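Local coordinates for peroxisomal catalase (Pichia angusta, PDB 2XQ1), which probably protects the yeast cell by breaking down hydrogen peroxide from peroxisomal oxidases into water and oxygen at a heme group, at residues G374-D382 and L391-N399; L185-R195 and Y438-L448. All coordinates share one frame; numbering follows the deposited sequence.

Contact 1. Residues G374-D382 and L391-N399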
loop_
_atom_site.group_PDB
_atom_site.type_symbol
_atom_site.label_atom_id
_atom_site.label_comp_id
_atom_site.label_asym_id
_atom_site.label_seq_id
_atom_site.Cartn_x
_atom_site.Cartn_y
_atom_site.Cartn_z
ATOM N N GLY O 374 -20.695 20.209 3.390
ATOM C CA GLY O 374 -19.262 20.070 3.145
ATOM C C GLY O 374 -18.714 19.143 4.205
ATOM O O GLY O 374 -19.429 18.325 4.791
ATOM N N SER O 375 -17.434 19.269 4.463
ATOM C CA SER O 375 -16.938 18.793 5.710
ATOM C C SER O 375 -15.864 19.768 6.140
ATOM O O SER O 375 -15.279 20.476 5.335
ATOM C CB SER O 375 -16.417 17.352 5.585
ATOM O OG SER O 375 -15.503 17.222 4.506
ATOM N N PHE O 376 -15.660 19.827 7.439
ATOM C CA PHE O 376 -14.617 20.635 8.009
ATOM C C PHE O 376 -14.106 19.841 9.204
ATOM O O PHE O 376 -14.705 19.840 10.300
ATOM C CB PHE O 376 -15.172 21.986 8.434
ATOM C CG PHE O 376 -14.142 22.904 8.956
ATOM C CD1 PHE O 376 -13.222 23.479 8.087
ATOM C CD2 PHE O 376 -14.079 23.212 10.312
ATOM C CE1 PHE O 376 -12.230 24.352 8.577
ATOM C CE2 PHE O 376 -13.111 24.096 10.807
ATOM C CZ PHE O 376 -12.183 24.663 9.949
ATOM N N ASN O 377 -13.029 19.108 8.974
ATOM C CA ASN O 377 -12.480 18.295 10.032
ATOM C C ASN O 377 -11.026 18.598 10.177
ATOM O O ASN O 377 -10.221 17.804 9.738
ATOM C CB ASN O 377 -12.671 16.805 9.726
ATOM C CG ASN O 377 -12.436 15.951 10.933
ATOM O OD1 ASN O 377 -12.057 16.462 11.986
ATOM N ND2 ASN O 377 -12.646 14.644 10.804
ATOM N N PRO O 378 -10.671 19.746 10.782
ATOM C CA PRO O 378 -9.254 20.180 10.858
ATOM C C PRO O 378 -8.297 19.226 11.603
ATOM O O PRO O 378 -7.095 19.372 11.458
ATOM C CB PRO O 378 -9.324 21.533 11.565
ATOM C CG PRO O 378 -10.645 21.541 12.269
ATOM C CD PRO O 378 -11.579 20.702 11.437
ATOM N N ILE O 379 -8.820 18.249 12.349
ATOM C CA ILE O 379 -7.962 17.281 13.048
ATOM C C ILE O 379 -7.455 16.186 12.141
ATOM O O ILE O 379 -6.394 15.614 12.387
ATOM C CB ILE O 379 -8.645 16.618 14.274
ATOM C CG1 ILE O 379 -9.598 17.618 14.948
ATOM C CG2 ILE O 379 -7.568 16.159 15.311
ATOM C CD1 ILE O 379 -8.928 19.037 15.335
ATOM N N ASN O 380 -8.213 15.886 11.094
ATOM C CA ASN O 380 -7.811 14.843 10.173
ATOM C C ASN O 380 -7.033 15.421 9.011
ATOM O O ASN O 380 -7.624 16.033 8.109
ATOM C CB ASN O 380 -9.024 14.049 9.712
ATOM C CG ASN O 380 -9.594 13.212 10.822
ATOM O OD1 ASN O 380 -9.037 13.186 11.937
ATOM N ND2 ASN O 380 -10.702 12.517 10.549
ATOM N N ARG O 381 -5.707 15.245 9.031
ATOM C CA ARG O 381 -4.852 15.793 7.965
ATOM C C ARG O 381 -3.838 14.801 7.400
ATOM O O ARG O 381 -3.547 13.750 7.989
ATOM C CB ARG O 381 -4.096 17.038 8.454
ATOM C CG ARG O 381 -4.926 18.001 9.280
ATOM C CD ARG O 381 -5.974 18.722 8.431
ATOM N NE ARG O 381 -5.413 19.860 7.696
ATOM C CZ ARG O 381 -5.237 21.080 8.213
ATOM N NH1 ARG O 381 -5.576 21.339 9.484
ATOM N NH2 ARG O 381 -4.715 22.041 7.467
ATOM N N ASP O 382 -3.275 15.169 6.254
ATOM C CA ASP O 382 -2.207 14.396 5.619
ATOM C C ASP O 382 -2.709 12.990 5.214
ATOM O O ASP O 382 -3.890 12.827 4.842
ATOM C CB ASP O 382 -0.948 14.342 6.523
ATOM C CG ASP O 382 -0.392 15.742 6.898
ATOM O OD1 ASP O 382 -0.983 16.782 6.535
ATOM O OD2 ASP O 382 0.652 15.795 7.587
ATOM N N LEU O 391 -6.905 21.392 3.664
ATOM C CA LEU O 391 -7.363 22.564 4.411
ATOM C C LEU O 391 -6.274 23.637 4.467
ATOM O O LEU O 391 -6.243 24.440 5.393
ATOM C CB LEU O 391 -7.815 22.160 5.829
ATOM C CG LEU O 391 -9.159 21.470 5.832
ATOM C CD1 LEU O 391 -9.492 20.925 7.183
ATOM C CD2 LEU O 391 -10.257 22.423 5.362
ATOM N N GLY O 392 -5.362 23.658 3.507
ATOM C CA GLY O 392 -4.367 24.722 3.501
ATOM C C GLY O 392 -3.839 24.911 4.910
ATOM O O GLY O 392 -3.565 23.920 5.593
ATOM N N GLY O 393 -3.734 26.171 5.361
ATOM C CA GLY O 393 -3.105 26.514 6.658
ATOM C C GLY O 393 -4.008 26.565 7.899
ATOM O O GLY O 393 -3.607 27.101 8.948
ATOM N N THR O 394 -5.223 26.026 7.799
ATOM C CA THR O 394 -6.108 25.921 8.971
ATOM C C THR O 394 -5.416 25.088 10.049
ATOM O O THR O 394 -4.984 23.964 9.795
ATOM C CB THR O 394 -7.445 25.268 8.595
ATOM O OG1 THR O 394 -7.416 25.005 7.192
ATOM C CG2 THR O 394 -8.570 26.206 8.779
ATOM N N PRO O 395 -5.254 25.663 11.245
ATOM C CA PRO O 395 -4.684 24.978 12.409
ATOM C C PRO O 395 -5.294 23.584 12.598
ATOM O O PRO O 395 -6.498 23.413 12.368
ATOM C CB PRO O 395 -5.111 25.878 13.554
ATOM C CG PRO O 395 -5.157 27.235 12.942
ATOM C CD PRO O 395 -5.586 27.073 11.525
ATOM N N ASN O 396 -4.494 22.599 13.013
ATOM C CA ASN O 396 -4.975 21.214 13.101
ATOM C C ASN O 396 -5.302 20.733 14.487
ATOM O O ASN O 396 -5.124 19.550 14.765
ATOM C CB ASN O 396 -3.954 20.267 12.517
ATOM C CG ASN O 396 -2.536 20.591 12.971
ATOM O OD1 ASN O 396 -2.337 21.358 13.921
ATOM N ND2 ASN O 396 -1.540 20.035 12.271
ATOM N N TYR O 397 -5.762 21.648 15.347
ATOM C CA TYR O 397 -6.239 21.331 16.686
ATOM C C TYR O 397 -7.459 22.192 17.038
ATOM O O TYR O 397 -7.602 23.303 16.549
ATOM C CB TYR O 397 -5.104 21.460 17.723
ATOM C CG TYR O 397 -4.593 22.851 17.877
ATOM C CD1 TYR O 397 -3.862 23.460 16.850
ATOM C CD2 TYR O 397 -4.844 23.578 19.036
ATOM C CE1 TYR O 397 -3.401 24.749 16.968
ATOM C CE2 TYR O 397 -4.377 24.870 19.161
ATOM C CZ TYR O 397 -3.663 25.447 18.118
ATOM O OH TYR O 397 -3.200 26.723 18.225
ATOM N N ALA O 398 -8.345 21.666 17.875
ATOM C CA ALA O 398 -9.558 22.374 18.279
ATOM C C ALA O 398 -9.288 23.513 19.257
ATOM O O ALA O 398 -8.459 23.374 20.160
ATOM C CB ALA O 398 -10.568 21.382 18.875
ATOM N N ASN O 399 -10.025 24.611 19.073
ATOM C CA ASN O 399 -9.917 25.812 19.895
ATOM C C ASN O 399 -8.551 26.448 19.761
ATOM O O ASN O 399 -7.966 26.902 20.757
ATOM C CB ASN O 399 -10.219 25.531 21.374
ATOM C CG ASN O 399 -11.423 24.602 21.575
ATOM O OD1 ASN O 399 -12.394 24.631 20.804
ATOM N ND2 ASN O 399 -11.365 23.780 22.648
#

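Contact 2. Residues L185-R195 and Y438-L448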
loop_
_atom_site.group_PDB
_atom_site.type_symbol
_atom_site.label_atom_id
_atom_site.label_comp_id
_atom_site.label_asym_id
_atom_site.label_seq_id
_atom_site.Cartn_x
_atom_site.Cartn_y
_atom_site.Cartn_z
ATOM N N LEU O 185 -30.569 -21.431 10.698
ATOM C CA LEU O 185 -31.636 -22.157 10.049
ATOM C C LEU O 185 -32.662 -21.224 9.367
ATOM O O LEU O 185 -32.986 -21.417 8.176
ATOM C CB LEU O 185 -32.272 -23.146 11.020
ATOM C CG LEU O 185 -33.512 -23.909 10.590
ATOM C CD1 LEU O 185 -33.179 -24.799 9.429
ATOM C CD2 LEU O 185 -34.047 -24.720 11.733
ATOM N N HIS O 186 -33.137 -20.201 10.088
ATOM C CA HIS O 186 -34.107 -19.235 9.528
ATOM C C HIS O 186 -33.656 -18.683 8.155
ATOM O O HIS O 186 -34.332 -18.869 7.132
ATOM C CB HIS O 186 -34.391 -18.089 10.523
ATOM C CG HIS O 186 -35.703 -17.387 10.285
ATOM N ND1 HIS O 186 -36.218 -16.450 11.158
ATOM C CD2 HIS O 186 -36.603 -17.493 9.274
ATOM C CE1 HIS O 186 -37.371 -16.005 10.692
ATOM N NE2 HIS O 186 -37.627 -16.616 9.547
ATOM N N GLN O 187 -32.484 -18.054 8.139
ATOM C CA GLN O 187 -31.942 -17.458 6.927
ATOM C C GLN O 187 -31.587 -18.472 5.873
ATOM O O GLN O 187 -31.579 -18.112 4.710
ATOM C CB GLN O 187 -30.732 -16.579 7.259
ATOM C CG GLN O 187 -30.000 -15.993 6.073
ATOM C CD GLN O 187 -30.877 -15.203 5.103
ATOM O OE1 GLN O 187 -30.594 -15.178 3.910
ATOM N NE2 GLN O 187 -31.916 -14.531 5.608
ATOM N N VAL O 188 -31.300 -19.718 6.263
ATOM C CA VAL O 188 -30.851 -20.719 5.296
ATOM C C VAL O 188 -32.049 -21.207 4.553
ATOM O O VAL O 188 -31.966 -21.561 3.370
ATOM C CB VAL O 188 -30.154 -21.906 5.932
ATOM C CG1 VAL O 188 -29.942 -23.010 4.898
ATOM C CG2 VAL O 188 -28.816 -21.489 6.490
ATOM N N MET O 189 -33.177 -21.183 5.244
ATOM C CA MET O 189 -34.437 -21.510 4.609
ATOM C C MET O 189 -34.785 -20.503 3.494
ATOM O O MET O 189 -35.224 -20.882 2.405
ATOM C CB MET O 189 -35.529 -21.638 5.674
ATOM C CG MET O 189 -35.425 -22.949 6.483
ATOM S SD MET O 189 -36.684 -23.113 7.773
ATOM C CE MET O 189 -38.114 -23.556 6.799
ATOM N N TYR O 190 -34.566 -19.221 3.767
ATOM C CA TYR O 190 -34.780 -18.203 2.760
ATOM C C TYR O 190 -33.869 -18.535 1.606
ATOM O O TYR O 190 -34.308 -18.597 0.457
ATOM C CB TYR O 190 -34.447 -16.811 3.295
ATOM C CG TYR O 190 -35.591 -16.124 3.983
ATOM C CD1 TYR O 190 -35.999 -16.527 5.255
ATOM C CD2 TYR O 190 -36.270 -15.054 3.372
ATOM C CE1 TYR O 190 -37.064 -15.887 5.930
ATOM C CE2 TYR O 190 -37.342 -14.389 4.032
ATOM C CZ TYR O 190 -37.738 -14.819 5.329
ATOM O OH TYR O 190 -38.784 -14.225 6.044
ATOM N N LEU O 191 -32.601 -18.771 1.920
ATOM C CA LEU O 191 -31.584 -18.927 0.906
ATOM C C LEU O 191 -31.917 -20.050 -0.074
ATOM O O LEU O 191 -31.630 -19.961 -1.269
ATOM C CB LEU O 191 -30.236 -19.178 1.568
ATOM C CG LEU O 191 -29.083 -19.536 0.645
ATOM C CD1 LEU O 191 -28.728 -18.354 -0.193
ATOM C CD2 LEU O 191 -27.945 -19.939 1.489
ATOM N N PHE O 192 -32.516 -21.114 0.428
ATOM C CA PHE O 192 -32.758 -22.248 -0.434
ATOM C C PHE O 192 -34.178 -22.302 -0.965
ATOM O O PHE O 192 -34.480 -23.092 -1.840
ATOM C CB PHE O 192 -32.328 -23.549 0.232
ATOM C CG PHE O 192 -30.841 -23.776 0.190
ATOM C CD1 PHE O 192 -30.247 -24.420 -0.890
ATOM C CD2 PHE O 192 -30.020 -23.336 1.223
ATOM C CE1 PHE O 192 -28.862 -24.621 -0.933
ATOM C CE2 PHE O 192 -28.627 -23.554 1.181
ATOM C CZ PHE O 192 -28.063 -24.191 0.105
ATOM N N SER O 193 -35.044 -21.441 -0.451
ATOM C CA SER O 193 -36.324 -21.237 -1.083
ATOM C C SER O 193 -35.960 -20.482 -2.353
ATOM O O SER O 193 -34.791 -20.164 -2.588
ATOM C CB SER O 193 -37.237 -20.396 -0.196
ATOM O OG SER O 193 -36.871 -19.023 -0.299
ATOM N N ASN O 194 -36.945 -20.174 -3.172
ATOM C CA ASN O 194 -36.625 -19.531 -4.417
ATOM C C ASN O 194 -36.173 -18.093 -4.232
ATOM O O ASN O 194 -35.703 -17.465 -5.170
ATOM C CB ASN O 194 -37.803 -19.635 -5.377
ATOM C CG ASN O 194 -37.974 -21.025 -5.933
ATOM O OD1 ASN O 194 -36.999 -21.739 -6.186
ATOM N ND2 ASN O 194 -39.219 -21.418 -6.139
ATOM N N ARG O 195 -36.288 -17.583 -3.020
ATOM C CA ARG O 195 -35.884 -16.209 -2.744
ATOM C C ARG O 195 -34.368 -15.959 -2.749
ATOM O O ARG O 195 -33.906 -14.816 -2.825
ATOM C CB ARG O 195 -36.494 -15.735 -1.424
ATOM C CG ARG O 195 -37.990 -15.943 -1.323
ATOM C CD ARG O 195 -38.435 -15.526 0.042
ATOM N NE ARG O 195 -39.841 -15.805 0.244
ATOM C CZ ARG O 195 -40.607 -15.158 1.118
ATOM N NH1 ARG O 195 -40.093 -14.182 1.886
ATOM N NH2 ARG O 195 -41.897 -15.493 1.221
ATOM N N TYR O 438 -36.240 -21.989 17.132
ATOM C CA TYR O 438 -36.809 -22.827 16.076
ATOM C C TYR O 438 -38.191 -22.399 15.577
ATOM O O TYR O 438 -38.630 -22.850 14.527
ATOM C CB TYR O 438 -36.896 -24.280 16.530
ATOM C CG TYR O 438 -35.578 -24.938 16.891
ATOM C CD1 TYR O 438 -34.400 -24.661 16.177
ATOM C CD2 TYR O 438 -35.521 -25.879 17.926
ATOM C CE1 TYR O 438 -33.194 -25.285 16.510
ATOM C CE2 TYR O 438 -34.329 -26.508 18.264
ATOM C CZ TYR O 438 -33.166 -26.210 17.554
ATOM O OH TYR O 438 -31.998 -26.852 17.908
ATOM N N PHE O 439 -38.869 -21.535 16.327
ATOM C CA PHE O 439 -40.289 -21.221 16.094
ATOM C C PHE O 439 -40.522 -20.445 14.799
ATOM O O PHE O 439 -41.462 -20.712 14.049
ATOM C CB PHE O 439 -40.862 -20.454 17.305
ATOM C CG PHE O 439 -42.306 -20.016 17.149
ATOM C CD1 PHE O 439 -43.363 -20.842 17.558
ATOM C CD2 PHE O 439 -42.606 -18.757 16.622
ATOM C CE1 PHE O 439 -44.694 -20.425 17.421
ATOM C CE2 PHE O 439 -43.940 -18.327 16.477
ATOM C CZ PHE O 439 -44.982 -19.159 16.879
ATOM N N GLN O 440 -39.658 -19.474 14.549
ATOM C CA GLN O 440 -39.828 -18.631 13.395
ATOM C C GLN O 440 -39.455 -19.343 12.090
ATOM O O GLN O 440 -40.120 -19.128 11.090
ATOM C CB GLN O 440 -39.082 -17.328 13.583
ATOM C CG GLN O 440 -39.969 -16.119 13.394
ATOM C CD GLN O 440 -39.388 -14.859 14.029
ATOM O OE1 GLN O 440 -39.687 -14.546 15.177
ATOM N NE2 GLN O 440 -38.558 -14.131 13.270
ATOM N N PRO O 441 -38.408 -20.198 12.087
ATOM C CA PRO O 441 -38.253 -21.100 10.948
ATOM C C PRO O 441 -39.474 -21.983 10.712
ATOM O O PRO O 441 -39.833 -22.237 9.565
ATOM C CB PRO O 441 -37.077 -21.979 11.360
ATOM C CG PRO O 441 -36.274 -21.117 12.204
ATOM C CD PRO O 441 -37.191 -20.179 12.922
ATOM N N LYS O 442 -40.100 -22.456 11.788
ATOM C CA LYS O 442 -41.271 -23.328 11.679
ATOM C C LYS O 442 -42.369 -22.560 10.954
ATOM O O LYS O 442 -42.961 -23.069 10.018
ATOM C CB LYS O 442 -41.739 -23.763 13.076
ATOM C CG LYS O 442 -42.622 -25.023 13.144
ATOM C CD LYS O 442 -43.783 -24.809 14.156
ATOM C CE LYS O 442 -44.003 -25.975 15.140
ATOM N NZ LYS O 442 -44.513 -27.237 14.514
ATOM N N MET O 443 -42.599 -21.321 11.379
ATOM C CA MET O 443 -43.559 -20.447 10.736
ATOM C C MET O 443 -43.273 -20.198 9.260
ATOM O O MET O 443 -44.211 -20.048 8.469
ATOM C CB MET O 443 -43.656 -19.121 11.481
ATOM C CG MET O 443 -44.284 -19.253 12.860
ATOM S SD MET O 443 -45.783 -20.319 12.923
ATOM C CE MET O 443 -47.049 -19.227 12.137
ATOM N N PHE O 444 -41.996 -20.162 8.882
ATOM C CA PHE O 444 -41.637 -19.833 7.501
ATOM C C PHE O 444 -41.937 -20.992 6.569
ATOM O O PHE O 444 -42.149 -20.799 5.364
ATOM C CB PHE O 444 -40.179 -19.409 7.383
ATOM C CG PHE O 444 -39.780 -19.056 5.999
ATOM C CD1 PHE O 444 -40.201 -17.866 5.431
ATOM C CD2 PHE O 444 -39.011 -19.924 5.246
ATOM C CE1 PHE O 444 -39.839 -17.539 4.130
ATOM C CE2 PHE O 444 -38.639 -19.605 3.950
ATOM C CZ PHE O 444 -39.053 -18.414 3.389
ATOM N N TRP O 445 -41.963 -22.197 7.133
ATOM C CA TRP O 445 -42.364 -23.371 6.380
ATOM C C TRP O 445 -43.847 -23.294 6.010
ATOM O O TRP O 445 -44.228 -23.608 4.891
ATOM C CB TRP O 445 -42.058 -24.614 7.178
ATOM C CG TRP O 445 -42.389 -25.888 6.495
ATOM C CD1 TRP O 445 -43.364 -26.773 6.857
ATOM C CD2 TRP O 445 -41.739 -26.454 5.357
ATOM N NE1 TRP O 445 -43.361 -27.853 6.017
ATOM C CE2 TRP O 445 -42.369 -27.686 5.088
ATOM C CE3 TRP O 445 -40.680 -26.050 4.545
ATOM C CZ2 TRP O 445 -41.983 -28.510 4.037
ATOM C CZ3 TRP O 445 -40.297 -26.873 3.499
ATOM C CH2 TRP O 445 -40.950 -28.086 3.251
ATOM N N LYS O 446 -44.667 -22.857 6.960
ATOM C CA LYS O 446 -46.086 -22.629 6.736
ATOM C C LYS O 446 -46.324 -21.516 5.738
ATOM O O LYS O 446 -47.222 -21.619 4.927
ATOM C CB LYS O 446 -46.813 -22.329 8.054
ATOM C CG LYS O 446 -47.402 -23.584 8.740
ATOM C CD LYS O 446 -47.634 -23.346 10.262
ATOM N N VAL O 447 -45.521 -20.458 5.792
ATOM C CA VAL O 447 -45.654 -19.332 4.864
ATOM C C VAL O 447 -45.343 -19.763 3.415
ATOM O O VAL O 447 -46.108 -19.441 2.510
ATOM C CB VAL O 447 -44.837 -18.077 5.328
ATOM C CG1 VAL O 447 -44.753 -17.013 4.229
ATOM C CG2 VAL O 447 -45.431 -17.475 6.608
ATOM N N LEU O 448 -44.252 -20.501 3.186
ATOM C CA LEU O 448 -44.125 -21.258 1.934
ATOM C C LEU O 448 -45.221 -22.318 2.014
ATOM O O LEU O 448 -45.704 -22.635 3.106
ATOM C CB LEU O 448 -42.756 -21.933 1.809
ATOM C CG LEU O 448 -41.433 -21.164 1.937
ATOM C CD1 LEU O 448 -40.244 -22.113 1.946
ATOM C CD2 LEU O 448 -41.288 -20.207 0.801
#

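Contact 1. Residues G374-D382 and L391-N399
Phe-376 meets Thr-394 at the rim of its ring: the methyl CG2 lies near the ring plane, 4.1 Å from CZ. With CG anti to the backbone N (chi1 -177°), the ring reaches both this methyl and Leu-391. Pro-378 comes next, its CA 3.8 Å from Leu-391 CD1, while its carbonyl O takes a CA-H...O contact from Asn-396 CA, 3.3 Å away. Pro-378 sits inside a type I turn from Asn-377 to Asn-380, and from that turn Ile-379 pushes CD1 to 3.7 Å from the backbone N of Ala-398. Val-8, Phe-9 and Thr-10 of the second subunit pack on residues 376-379, while His-155 and Pro-164 of the third reach Ile-379, Arg-381 and Asn-396.

Arg-381 carries the polar part. Its chain bends at chi2 and chi3, and NH1 (2.7 Å) and NH2 (3.0 Å) both hydrogen-bond to Thr-394 O, which lies in the guanidinium plane. NH1 also donates to Pro-378 O at 3.2 Å in a nearly straight bond (168°), NH2 to Asn-390 O, and Leu-391 CB lies over one guanidinium face. One cationic group thus links carbonyls from both loop pieces, joining irregular backbones that have no strand pairing, at a subunit interface.

Contact 2. Residues L185-R195 and Y438-L448
A pair of nearly parallel helices, 185-192 of the catalase core and 439-447 of the C-terminal helical region, packs here, the axes approaching to 9.1 Å at an angle of 23°. No hydrogen bond crosses between them; Pro-441 and Phe-444 supply most of the apolar surface on the second helix. The imidazole of His-186 lies with one face over the Gln-440 to Pro-441 peptide, while its ND1 bonds to Thr-292 O. Beside it, Leu-185 CD2 packs at 4.1 Å from Pro-441 CB. Met-189 fits between the two helices: SD lies 3.8 Å from Pro-441 CB, and the bend at chi3 brings CE to 4.1 Å from Trp-445 CB.

Phe-444 CG stands anti to the main-chain nitrogen (chi1 -179°), which sends the phenyl across to helix 185-192. There it forms an offset stack with Tyr-190, ring centroids 4.3 Å apart. Arg-195 turns a guanidinium face to the rim of the same phenyl, CZ 3.9 Å from Phe-444 CE1, the two planes nearly perpendicular. Replacing Phe-444 with an alanine would probably strip Tyr-190 of its stacking partner and open a gap beside Met-189. Helices 454-466 and 471-481 border the pair, touching Leu-448 and Leu-185 respectively. Beyond the end of the first helix, Ser-193 OG donates to Tyr-190 O at 2.7 Å, and by accepting from Arg-195 N at 3.1 Å it forms an ST turn.

In the fold
From the N terminus the chain first reaches 185-195, the early half of contact 2, and its partner follows only after 242 intervening residues. That long loop includes strands of the antiparallel sheet from 206-207 to 335-337 and helix 341-357. Contact 1 is nested within it, closing a short loop of eight residues in the extended, irregular chain between helix 341-357 and strand 422-424. The centres are 51 Å apart, on opposite sides of the chain's centre, and the two contacts do not touch. Contact 2 ties the C-terminal helices back to the catalase core within one subunit, whereas contact 1 holds together an outlying loop that lies against two neighbouring subunits of the tetramer.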